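Local structure of galactose-binding-like protein (Bacteroides thetaiotaomicron, 7M1B) at residues W292-R297 with K312-E317; R135-F140 with R183-N188; A224-E229 with W241-G246; E202-L207 with W375-P380. The protein probably binds carbohydrate, being a SusE-like protein with a galactose-binding-like domain, and may take part in glycan degradation. All blocks are in the same frame, centred on the assembly; numbering follows the deposited sequence.

Contact 1 of 4, residues W292-R297 with K312-E317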
# COMPACT_ATOMS: atom_id res chain seq x y z
N TRP A 292 -7.52 0.76 8.23
CA TRP A 292 -6.15 0.91 8.71
C TRP A 292 -5.34 1.67 7.66
O TRP A 292 -5.77 1.87 6.51
CB TRP A 292 -5.55 -0.50 8.97
CG TRP A 292 -5.28 -1.35 7.75
CD1 TRP A 292 -4.09 -1.54 7.08
CD2 TRP A 292 -6.24 -2.26 7.14
NE1 TRP A 292 -4.29 -2.41 6.03
CE2 TRP A 292 -5.58 -2.91 6.05
CE3 TRP A 292 -7.60 -2.54 7.36
CZ2 TRP A 292 -6.23 -3.85 5.23
CZ3 TRP A 292 -8.25 -3.45 6.53
CH2 TRP A 292 -7.56 -4.13 5.49
N GLU A 293 -4.12 2.02 8.05
CA GLU A 293 -3.12 2.53 7.16
C GLU A 293 -1.93 1.59 7.14
O GLU A 293 -1.60 1.00 8.15
CB GLU A 293 -2.64 3.91 7.58
CG GLU A 293 -3.83 4.89 7.68
CD GLU A 293 -3.48 6.20 8.36
OE1 GLU A 293 -2.40 6.26 9.07
OE2 GLU A 293 -4.36 7.10 8.30
N VAL A 294 -1.28 1.54 5.98
CA VAL A 294 -0.00 0.83 5.88
C VAL A 294 1.11 1.86 5.75
O VAL A 294 0.97 2.77 4.92
CB VAL A 294 0.01 -0.10 4.65
CG1 VAL A 294 1.36 -0.86 4.67
CG2 VAL A 294 -1.14 -1.13 4.76
N TRP A 295 2.13 1.78 6.63
CA TRP A 295 3.26 2.69 6.62
C TRP A 295 4.51 1.90 6.36
O TRP A 295 4.58 0.66 6.60
CB TRP A 295 3.35 3.33 8.03
CG TRP A 295 2.25 4.35 8.29
CD1 TRP A 295 0.90 4.13 8.45
CD2 TRP A 295 2.44 5.79 8.35
NE1 TRP A 295 0.25 5.32 8.66
CE2 TRP A 295 1.17 6.34 8.66
CE3 TRP A 295 3.55 6.65 8.38
CZ2 TRP A 295 0.95 7.74 8.78
CZ3 TRP A 295 3.35 8.02 8.49
CH2 TRP A 295 2.08 8.55 8.74
N GLY A 296 5.55 2.59 5.90
CA GLY A 296 6.78 1.82 5.66
C GLY A 296 8.04 2.67 5.78
O GLY A 296 7.97 3.91 5.70
N ARG A 297 9.22 2.03 5.79
CA ARG A 297 10.50 2.71 5.62
C ARG A 297 11.54 1.73 5.09
O ARG A 297 11.42 0.49 5.27
CB ARG A 297 10.93 3.29 6.98
CG ARG A 297 11.17 2.27 8.09
CD ARG A 297 11.37 2.93 9.47
NE ARG A 297 12.55 3.78 9.49
CZ ARG A 297 12.75 4.73 10.40
NH1 ARG A 297 11.86 4.92 11.38
NH2 ARG A 297 13.88 5.43 10.36
N LYS A 312 3.72 7.07 5.04
CA LYS A 312 2.46 6.41 4.79
C LYS A 312 2.39 5.91 3.34
O LYS A 312 2.73 6.63 2.37
CB LYS A 312 1.29 7.33 5.10
CG LYS A 312 -0.04 6.59 5.18
CD LYS A 312 -1.19 7.47 5.62
CE LYS A 312 -2.00 7.96 4.46
NZ LYS A 312 -3.18 8.72 4.95
N LEU A 313 1.94 4.63 3.22
CA LEU A 313 1.89 3.99 1.91
C LEU A 313 0.49 3.70 1.38
O LEU A 313 0.37 3.51 0.15
CB LEU A 313 2.61 2.63 1.98
CG LEU A 313 3.99 2.64 2.65
CD1 LEU A 313 4.55 1.20 2.71
CD2 LEU A 313 5.03 3.56 1.98
N ALA A 314 -0.54 3.57 2.23
CA ALA A 314 -1.88 3.19 1.77
C ALA A 314 -2.87 3.46 2.88
O ALA A 314 -2.51 3.40 4.07
CB ALA A 314 -1.94 1.70 1.44
N ASP A 315 -4.08 3.87 2.46
CA ASP A 315 -5.25 3.88 3.32
C ASP A 315 -6.10 2.72 2.85
O ASP A 315 -6.30 2.52 1.61
CB ASP A 315 -6.05 5.17 3.12
CG ASP A 315 -5.30 6.40 3.58
OD1 ASP A 315 -4.97 6.50 4.79
OD2 ASP A 315 -5.15 7.29 2.76
N CYS A 316 -6.64 1.99 3.83
CA CYS A 316 -7.28 0.75 3.48
C CYS A 316 -8.58 0.59 4.24
O CYS A 316 -8.59 0.82 5.47
CB CYS A 316 -6.40 -0.45 3.84
SG CYS A 316 -4.76 -0.45 3.09
N GLU A 317 -9.59 0.06 3.57
CA GLU A 317 -10.85 -0.33 4.24
C GLU A 317 -11.32 -1.70 3.77
O GLU A 317 -11.58 -1.91 2.58
CB GLU A 317 -11.93 0.76 4.01
CG GLU A 317 -13.26 0.32 4.66
CD GLU A 317 -14.35 1.36 4.73
OE1 GLU A 317 -14.12 2.42 4.17
OE2 GLU A 317 -15.41 1.11 5.33
O HOH W 1 -6.63 6.72 6.96
O HOH W 2 -3.23 9.61 7.62

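Contact 2 of 4, residues R135-F140 with R183-N188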
# COMPACT_ATOMS: atom_id res chain seq x y z
N ARG A 135 2.89 27.27 -7.70
CA ARG A 135 1.51 26.80 -7.83
C ARG A 135 0.89 27.41 -9.10
O ARG A 135 -0.21 28.19 -9.09
CB ARG A 135 0.72 27.05 -6.54
CG ARG A 135 1.37 26.55 -5.25
CD ARG A 135 0.74 25.12 -5.01
NE ARG A 135 -0.60 25.10 -5.57
CZ ARG A 135 -1.64 24.38 -5.11
NH1 ARG A 135 -1.53 23.63 -4.00
NH2 ARG A 135 -2.77 24.38 -5.79
N ASN A 136 1.69 27.29 -10.18
CA ASN A 136 1.19 27.78 -11.45
C ASN A 136 0.46 26.62 -12.10
O ASN A 136 0.63 25.45 -11.74
CB ASN A 136 2.30 28.30 -12.35
CG ASN A 136 2.90 29.57 -11.76
OD1 ASN A 136 3.95 29.51 -11.13
ND2 ASN A 136 2.15 30.66 -11.88
N TYR A 137 -0.31 26.97 -13.10
CA TYR A 137 -1.17 26.03 -13.80
C TYR A 137 -0.46 25.52 -15.03
O TYR A 137 -0.13 26.23 -15.94
CB TYR A 137 -2.54 26.63 -14.08
CG TYR A 137 -3.60 25.74 -14.70
CD1 TYR A 137 -4.43 24.97 -13.90
CD2 TYR A 137 -3.78 25.67 -16.07
CE1 TYR A 137 -5.40 24.14 -14.44
CE2 TYR A 137 -4.76 24.87 -16.63
CZ TYR A 137 -5.60 24.12 -15.81
OH TYR A 137 -6.54 23.28 -16.38
N LEU A 138 -0.10 24.22 -15.00
CA LEU A 138 0.75 23.59 -16.01
C LEU A 138 -0.10 22.49 -16.65
O LEU A 138 -1.10 22.11 -16.02
CB LEU A 138 2.02 23.05 -15.31
CG LEU A 138 2.93 24.12 -14.67
CD1 LEU A 138 4.04 23.41 -13.88
CD2 LEU A 138 3.55 25.06 -15.73
N ILE A 139 0.20 22.18 -17.93
CA ILE A 139 -0.46 21.12 -18.73
C ILE A 139 0.63 20.19 -19.25
O ILE A 139 1.55 20.63 -19.96
CB ILE A 139 -1.24 21.80 -19.89
CG1 ILE A 139 -1.91 23.11 -19.43
CG2 ILE A 139 -2.28 20.84 -20.52
CD1 ILE A 139 -3.09 22.91 -18.51
N PHE A 140 0.54 18.93 -18.84
CA PHE A 140 1.55 18.00 -19.27
C PHE A 140 0.97 17.11 -20.37
O PHE A 140 -0.06 16.50 -20.15
CB PHE A 140 1.98 17.15 -18.08
CG PHE A 140 2.75 17.89 -17.00
CD1 PHE A 140 2.11 18.75 -16.11
CD2 PHE A 140 4.13 17.73 -16.88
CE1 PHE A 140 2.81 19.39 -15.10
CE2 PHE A 140 4.84 18.35 -15.85
CZ PHE A 140 4.18 19.17 -14.96
N ARG A 183 3.10 22.85 -21.06
CA ARG A 183 2.57 24.11 -21.62
C ARG A 183 1.72 24.85 -20.57
O ARG A 183 1.34 24.25 -19.57
CB ARG A 183 1.84 23.93 -22.97
CG ARG A 183 0.48 23.18 -22.90
CD ARG A 183 0.04 22.78 -24.30
NE ARG A 183 -1.12 21.88 -24.23
CZ ARG A 183 -2.38 22.26 -24.03
NH1 ARG A 183 -2.65 23.55 -23.86
NH2 ARG A 183 -3.35 21.35 -23.99
N ASP A 184 1.50 26.16 -20.78
CA ASP A 184 0.74 26.97 -19.81
C ASP A 184 -0.48 27.54 -20.55
O ASP A 184 -0.60 27.27 -21.76
CB ASP A 184 1.62 27.98 -19.07
CG ASP A 184 2.23 29.08 -19.98
OD1 ASP A 184 1.78 29.26 -21.15
OD2 ASP A 184 3.17 29.79 -19.54
N LEU A 185 -1.34 28.29 -19.80
CA LEU A 185 -2.58 28.81 -20.36
C LEU A 185 -2.30 30.13 -21.10
O LEU A 185 -3.23 30.79 -21.54
CB LEU A 185 -3.56 29.05 -19.21
CG LEU A 185 -4.48 27.87 -18.86
CD1 LEU A 185 -5.37 28.23 -17.67
CD2 LEU A 185 -5.33 27.47 -20.08
N TYR A 186 -1.02 30.47 -21.24
CA TYR A 186 -0.55 31.63 -21.99
C TYR A 186 0.04 31.24 -23.34
O TYR A 186 0.58 32.10 -24.00
CB TYR A 186 0.57 32.28 -21.17
CG TYR A 186 0.05 32.84 -19.88
CD1 TYR A 186 -0.77 33.94 -19.83
CD2 TYR A 186 0.31 32.21 -18.68
CE1 TYR A 186 -1.26 34.47 -18.65
CE2 TYR A 186 -0.20 32.71 -17.48
CZ TYR A 186 -0.97 33.86 -17.46
OH TYR A 186 -1.47 34.35 -16.28
N ASP A 187 -0.03 29.96 -23.74
CA ASP A 187 0.43 29.53 -25.06
C ASP A 187 1.94 29.32 -25.13
O ASP A 187 2.48 29.14 -26.22
CB ASP A 187 -0.13 30.42 -26.19
CG ASP A 187 -1.65 30.42 -26.25
OD1 ASP A 187 -2.22 29.40 -26.68
OD2 ASP A 187 -2.25 31.44 -25.86
N ASN A 188 2.64 29.28 -23.98
CA ASN A 188 4.06 28.91 -23.97
C ASN A 188 4.14 27.38 -23.99
O ASN A 188 3.17 26.77 -23.54
CB ASN A 188 4.76 29.50 -22.73
CG ASN A 188 4.66 30.99 -22.61
OD1 ASN A 188 4.98 31.68 -23.56
ND2 ASN A 188 4.19 31.47 -21.47

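Contact 3 of 4, residues A224-E229 with W241-G246. With EDO (1,2-ethanediol), chain B.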
# COMPACT_ATOMS: atom_id res chain seq x y z
N ALA A 224 -2.35 -17.12 21.72
CA ALA A 224 -3.09 -18.31 21.29
C ALA A 224 -2.19 -19.22 20.44
O ALA A 224 -2.63 -19.84 19.46
CB ALA A 224 -4.39 -17.95 20.56
N GLY A 225 -0.89 -19.21 20.76
CA GLY A 225 0.00 -20.22 20.20
C GLY A 225 0.61 -19.86 18.87
O GLY A 225 1.39 -20.63 18.35
N HIS A 226 0.42 -18.60 18.41
CA HIS A 226 0.98 -18.25 17.11
C HIS A 226 1.84 -16.98 17.26
O HIS A 226 2.14 -16.57 18.39
CB HIS A 226 -0.09 -18.10 15.99
CG HIS A 226 -0.55 -19.36 15.35
ND1 HIS A 226 -0.01 -19.80 14.12
CD2 HIS A 226 -1.54 -20.22 15.66
CE1 HIS A 226 -0.64 -20.90 13.74
NE2 HIS A 226 -1.61 -21.17 14.68
N THR A 227 2.41 -16.52 16.17
CA THR A 227 3.16 -15.27 16.16
C THR A 227 2.79 -14.43 14.96
O THR A 227 2.12 -14.87 14.03
CB THR A 227 4.69 -15.44 16.22
OG1 THR A 227 5.11 -15.81 14.89
CG2 THR A 227 5.13 -16.41 17.27
N LEU A 228 3.24 -13.16 14.94
CA LEU A 228 2.99 -12.35 13.75
C LEU A 228 3.45 -13.03 12.47
O LEU A 228 2.85 -12.82 11.41
CB LEU A 228 3.64 -10.95 13.95
CG LEU A 228 3.23 -9.91 12.90
CD1 LEU A 228 1.76 -9.62 12.89
CD2 LEU A 228 4.05 -8.65 13.14
N GLU A 229 4.54 -13.84 12.56
CA GLU A 229 5.07 -14.45 11.34
C GLU A 229 4.11 -15.49 10.76
O GLU A 229 4.22 -15.80 9.56
CB GLU A 229 6.42 -15.12 11.65
CG GLU A 229 7.26 -15.34 10.42
CD GLU A 229 8.43 -16.25 10.72
OE1 GLU A 229 9.01 -16.16 11.88
OE2 GLU A 229 8.83 -16.94 9.74
N TRP A 241 -7.22 -22.85 10.08
CA TRP A 241 -7.14 -22.47 11.52
C TRP A 241 -5.94 -21.54 11.76
O TRP A 241 -5.55 -21.26 12.92
CB TRP A 241 -7.08 -23.74 12.43
CG TRP A 241 -8.40 -23.91 13.15
CD1 TRP A 241 -8.62 -23.72 14.51
CD2 TRP A 241 -9.68 -24.26 12.59
NE1 TRP A 241 -9.93 -23.93 14.77
CE2 TRP A 241 -10.61 -24.22 13.63
CE3 TRP A 241 -10.13 -24.51 11.28
CZ2 TRP A 241 -11.95 -24.54 13.45
CZ3 TRP A 241 -11.47 -24.77 11.07
CH2 TRP A 241 -12.37 -24.77 12.16
N ASN A 242 -5.30 -21.02 10.69
CA ASN A 242 -4.11 -20.19 10.93
C ASN A 242 -4.48 -18.75 11.31
O ASN A 242 -5.55 -18.24 10.95
CB ASN A 242 -3.41 -20.05 9.58
CG ASN A 242 -2.03 -19.42 9.71
OD1 ASN A 242 -1.24 -19.84 10.55
ND2 ASN A 242 -1.78 -18.28 9.08
N TYR A 243 -3.62 -18.14 12.16
CA TYR A 243 -3.87 -16.73 12.43
C TYR A 243 -2.63 -16.19 13.15
O TYR A 243 -1.78 -16.94 13.58
CB TYR A 243 -5.01 -16.58 13.47
CG TYR A 243 -4.93 -17.50 14.68
CD1 TYR A 243 -4.07 -17.23 15.78
CD2 TYR A 243 -5.74 -18.63 14.77
CE1 TYR A 243 -3.97 -18.10 16.87
CE2 TYR A 243 -5.64 -19.50 15.84
CZ TYR A 243 -4.82 -19.20 16.93
OH TYR A 243 -4.76 -20.11 17.92
N ALA A 244 -2.52 -14.85 13.17
CA ALA A 244 -1.76 -14.16 14.22
C ALA A 244 -2.81 -13.45 15.09
O ALA A 244 -3.74 -12.78 14.57
CB ALA A 244 -0.79 -13.13 13.65
N HIS A 245 -2.67 -13.53 16.41
CA HIS A 245 -3.76 -13.16 17.32
C HIS A 245 -3.20 -12.26 18.41
O HIS A 245 -2.16 -12.57 18.99
CB HIS A 245 -4.26 -14.46 18.02
CG HIS A 245 -5.60 -14.33 18.66
ND1 HIS A 245 -5.87 -13.47 19.74
CD2 HIS A 245 -6.75 -15.01 18.45
CE1 HIS A 245 -7.15 -13.62 20.09
NE2 HIS A 245 -7.68 -14.61 19.37
N GLY A 246 -3.85 -11.05 18.50
CA GLY A 246 -3.47 -10.15 19.60
C GLY A 246 -4.16 -10.39 20.93
O GLY A 246 -4.65 -11.48 21.20
C1 EDO B . -8.24 -19.56 19.02
O1 EDO B . -9.44 -19.99 18.37
C2 EDO B . -8.06 -18.09 18.84
O2 EDO B . -9.26 -17.25 18.85
O HOH W 3 -4.17 -22.89 14.73

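Contact 4 of 4, residues E202-L207 with W375-P380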
# COMPACT_ATOMS: atom_id res chain seq x y z
N GLU A 202 5.03 -6.74 -11.16
CA GLU A 202 5.09 -7.09 -9.74
C GLU A 202 5.35 -8.62 -9.67
O GLU A 202 5.00 -9.37 -10.61
CB GLU A 202 3.73 -6.83 -9.09
CG GLU A 202 2.62 -7.75 -9.62
CD GLU A 202 1.23 -7.45 -9.10
OE1 GLU A 202 1.03 -6.39 -8.47
OE2 GLU A 202 0.31 -8.24 -9.41
N GLU A 203 5.91 -9.03 -8.54
CA GLU A 203 5.98 -10.44 -8.19
C GLU A 203 5.43 -10.55 -6.78
O GLU A 203 5.50 -9.59 -6.04
CB GLU A 203 7.42 -10.96 -8.29
CG GLU A 203 8.39 -10.39 -7.25
CD GLU A 203 9.87 -10.69 -7.45
OE1 GLU A 203 10.50 -11.23 -6.49
OE2 GLU A 203 10.44 -10.31 -8.52
N LYS A 204 5.10 -11.80 -6.36
CA LYS A 204 4.79 -12.02 -4.96
C LYS A 204 6.13 -11.99 -4.21
O LYS A 204 7.03 -12.82 -4.48
CB LYS A 204 4.15 -13.41 -4.82
CG LYS A 204 3.68 -13.71 -3.39
CD LYS A 204 3.05 -15.13 -3.44
CE LYS A 204 2.82 -15.74 -2.10
NZ LYS A 204 2.05 -16.98 -2.36
N LEU A 205 6.29 -11.08 -3.21
CA LEU A 205 7.56 -11.02 -2.51
C LEU A 205 7.73 -12.31 -1.69
O LEU A 205 6.77 -12.85 -1.12
CB LEU A 205 7.60 -9.78 -1.64
CG LEU A 205 7.45 -8.47 -2.41
CD1 LEU A 205 7.53 -7.33 -1.43
CD2 LEU A 205 8.54 -8.37 -3.49
N ASP A 206 8.98 -12.75 -1.55
CA ASP A 206 9.32 -14.03 -0.90
C ASP A 206 8.87 -14.01 0.57
O ASP A 206 9.47 -13.37 1.42
CB ASP A 206 10.84 -14.14 -0.97
CG ASP A 206 11.40 -15.46 -0.39
OD1 ASP A 206 10.64 -16.18 0.29
OD2 ASP A 206 12.64 -15.66 -0.49
N LEU A 207 7.82 -14.79 0.85
CA LEU A 207 7.21 -14.82 2.17
C LEU A 207 8.17 -15.32 3.25
O LEU A 207 7.99 -15.02 4.45
CB LEU A 207 5.92 -15.64 2.14
CG LEU A 207 4.76 -14.94 1.41
CD1 LEU A 207 3.62 -15.92 1.08
CD2 LEU A 207 4.20 -13.73 2.22
N TRP A 375 -0.24 -11.20 1.85
CA TRP A 375 0.73 -11.39 0.77
C TRP A 375 1.01 -10.05 0.11
O TRP A 375 0.08 -9.38 -0.28
CB TRP A 375 0.18 -12.36 -0.28
CG TRP A 375 0.11 -13.80 0.16
CD1 TRP A 375 0.44 -14.29 1.40
CD2 TRP A 375 -0.42 -14.88 -0.62
NE1 TRP A 375 0.20 -15.64 1.41
CE2 TRP A 375 -0.34 -16.03 0.18
CE3 TRP A 375 -0.87 -15.02 -1.97
CZ2 TRP A 375 -0.76 -17.29 -0.27
CZ3 TRP A 375 -1.26 -16.28 -2.39
CH2 TRP A 375 -1.22 -17.41 -1.57
N PHE A 376 2.31 -9.72 -0.09
CA PHE A 376 2.71 -8.42 -0.66
C PHE A 376 3.24 -8.65 -2.08
O PHE A 376 3.93 -9.65 -2.31
CB PHE A 376 3.77 -7.77 0.20
CG PHE A 376 3.19 -7.00 1.37
CD1 PHE A 376 2.35 -7.59 2.29
CD2 PHE A 376 3.39 -5.61 1.43
CE1 PHE A 376 1.82 -6.80 3.30
CE2 PHE A 376 2.87 -4.85 2.46
CZ PHE A 376 1.96 -5.44 3.30
N TYR A 377 3.00 -7.69 -2.94
CA TYR A 377 3.43 -7.77 -4.32
C TYR A 377 4.24 -6.54 -4.65
O TYR A 377 3.91 -5.47 -4.16
CB TYR A 377 2.26 -7.88 -5.31
CG TYR A 377 1.49 -9.17 -5.15
CD1 TYR A 377 0.51 -9.29 -4.15
CD2 TYR A 377 1.77 -10.29 -5.93
CE1 TYR A 377 -0.18 -10.47 -3.94
CE2 TYR A 377 1.08 -11.48 -5.75
CZ TYR A 377 0.10 -11.57 -4.75
OH TYR A 377 -0.60 -12.73 -4.58
N GLY A 378 5.25 -6.68 -5.52
CA GLY A 378 5.97 -5.47 -5.95
C GLY A 378 7.24 -5.92 -6.71
O GLY A 378 7.37 -7.07 -7.15
N THR A 379 8.21 -5.03 -6.72
CA THR A 379 9.45 -5.25 -7.44
C THR A 379 10.61 -5.11 -6.45
O THR A 379 10.87 -4.00 -5.99
CB THR A 379 9.62 -4.24 -8.60
OG1 THR A 379 8.44 -4.22 -9.45
CG2 THR A 379 10.91 -4.54 -9.35
N PRO A 380 11.33 -6.20 -6.15
CA PRO A 380 12.51 -6.12 -5.30
C PRO A 380 13.56 -5.18 -5.88
O PRO A 380 13.70 -5.01 -7.11
CB PRO A 380 13.11 -7.55 -5.30
CG PRO A 380 11.89 -8.39 -5.65
CD PRO A 380 11.08 -7.56 -6.65
O HOH W 4 4.44 -11.63 -0.21

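Contact 1 of 4, residues W292-R297 with K312-E317
Strands 292-297 and 312-317 run antiparallel, their axes 162° apart in direction, with Trp292 opposite Cys316 and Val294 opposite Ala314 as hydrogen-bonded pairs. Beyond Val294 the register slips by one residue in a classic beta bulge: Val294 O accepts from Ala314 N and, at 2.7 Å, from Leu313 N, so that a single carbonyl serves two successive amides. Trp295 then faces Lys312 as a non-hydrogen-bonded pair. The lysine lays its aliphatic stem over one face of the indole, with Lys312 CB 3.6 Å from the centroid of the six-membered ring of Trp295 and nearly on its normal. Lys312 CG, anti to the backbone N (chi1 -166°), continues over the indole to lie 3.7 Å from Trp295 NE1. The ammonium end turns to the carboxylates: Lys312 NZ meets Asp315 OD1 on its syn side at 2.9 Å and makes a long salt bridge of 3.9 Å to Glu293 OE2. Glu293 OE1 in turn accepts from Trp295 NE1 at 2.8 Å, in the plane of the indole. A water also joins Glu293 OE2 to Lys312 NZ. The charged groups and Trp295 share one face of the sheet, while Trp292, Val294, Ala314 and Cys316 are buried on the other. There Cys316 CB sits over the Trp292 ring, 3.6 Å from the five-membered centroid, while Cys316 SG lies obliquely to it; Phe271 of strand 256-274 packs against both residues. With Glu293 OE2 and Asp315 OD1 only 3.6 Å apart, the ammonium group of Lys312 probably offsets the repulsion between the two carboxylates.

Contact 2 of 4, residues R135-F140 with R183-N188
Ile139 and Arg183 form a hydrogen-bonded antiparallel pair at the mouth of an Asx turn, where strand 176-183 gives way to a loop leading to strand 193-197. Ile139 N donates to Arg183 O at 2.9 Å, and Arg183 N returns the bond to Ile139 O at the same 2.9 Å. Arg183 CG lies between its own backbone N and carbonyl carbon (chi1 69°), beside Ile139 CB, and the chain runs extended to NE. Ile139 CG2 then rests over one face of the guanidinium, toward its rim, 3.7 Å from Arg183 NH2, while Arg183 NE is held by a salt bridge to Asp141. Farther out, Leu185 CD1 approaches the Tyr137 ring obliquely, 3.4 Å from Tyr137 CD2. The turn itself is organised by Asp184. Its OD1 takes Tyr186 N at 3.1 Å from above the carboxylate plane and Asn188 N at 3.0 Å from the opposite face, and Asp184 OD2 uses its syn lone pair for Asn188 ND2 at 2.8 Å. An alanine here would probably leave Tyr186 N, Asn188 N and the Asn188 amide without this acceptor and set the type I turn from Asp184 to Asp187 freer to move. One carboxylate thus gathers three N-H donors, so its charge is likely to be well stabilised, beside a backbone pair that ties the base of the loop to strand 138-144.

Contact 3 of 4, residues A224-E229 with W241-G246
Tyr243 N, buried against His226, has no hydrogen-bonding partner in the model: it stands 4.3 Å above the centre of the His226 ring plane. The same two residues meet a second time through their rings, edge to face, with the His226 edge turned to the Tyr243 face, centroids 4.6 Å apart and planes at 57°. His226 CD2 makes the touch, lying 3.4 Å from Tyr243 CE1 toward the rim of the phenol. Beyond it, Tyr243 OH donates to Ala224 O at 2.6 Å, on a lone pair and in the carbonyl plane. An alanine in place of Tyr243 would probably leave Ala224 O without this hydroxyl and open a gap beside the His226 edge. The imidazole is fixed elsewhere too: His226 ND1 bonds to Ser230, and a water links His226 NE2 with Trp241 O. Ala224 CB lies over one face of His245, whose NE2 makes a weak bond of 3.1 Å to O2 of a 1,2-ethanediol probably left from crystallisation. Farther along, Ala244 CB packs 3.4 Å from Thr227 O. The contact packs the 224-229 loop against the residues leading into and forming strand 244-245, which pairs with strand 370-380, consistent with the beta sandwich of galactose-binding-like domains.

Contact 4 of 4, residues E202-L207 with W375-P380
Trp375 carries two side chains on one face of its indole, Lys204 over the six-membered ring and Leu207 over the five-membered ring, while Tyr377 OH lies at its edge, in plane. This is the antiparallel pairing of strands 203-204 and 370-380 in what is probably a galactose-binding-like beta sandwich. Lys204 NZ makes a cation-pi contact, 3.2 Å from the six-membered centroid of Trp375 and 7° off the normal. Lys204 CB touches Tyr377 CE2 at 3.7 Å, and CG, anti to the backbone N (chi1 -176°), starts an extended chain that carries NZ over the indole. Leu207 comes in at about a right angle, its CD1 3.4 Å from Trp375 NE1, which is hydrogen-bonded to Gln373. The backbones are tied at Glu203 N to Gly378 O, 2.8 Å, at Gly378 N to Glu203 O, and at Leu205 N to Phe376 O, 2.9 Å. A water continues the ladder, donating to Leu205 O and accepting from Phe376 N. The polar end of Glu202 turns to Ser269 and Arg270, so that strand 256-274 shares the junction. At the far end, Glu203 and Pro380 reach toward each other tip to tip, with Glu203 OE1 3.3 Å from Pro380 CG.

In the fold
Contacts 1, 3 and 4 all belong to the branched antiparallel sheet of the galactose-binding-like region, with centres 16 Å apart between 1 and 4 and 22 Å from 3 to each of the others. Contact 2 lies in a separate four-stranded sheet, 33 Å from contact 1 and 54 Å from contact 3, centre to centre, consistent with separate domains. Along the chain contact 2 closes first; contact 4 then opens at 202-207, and contacts 3 and 1 follow before 375-380 closes it. Contact 4 thus joins a segment of the DUF5126 range to the large sheet. Strand 370-380, which also borders 244-245, links contacts 3 and 4, although they do not touch.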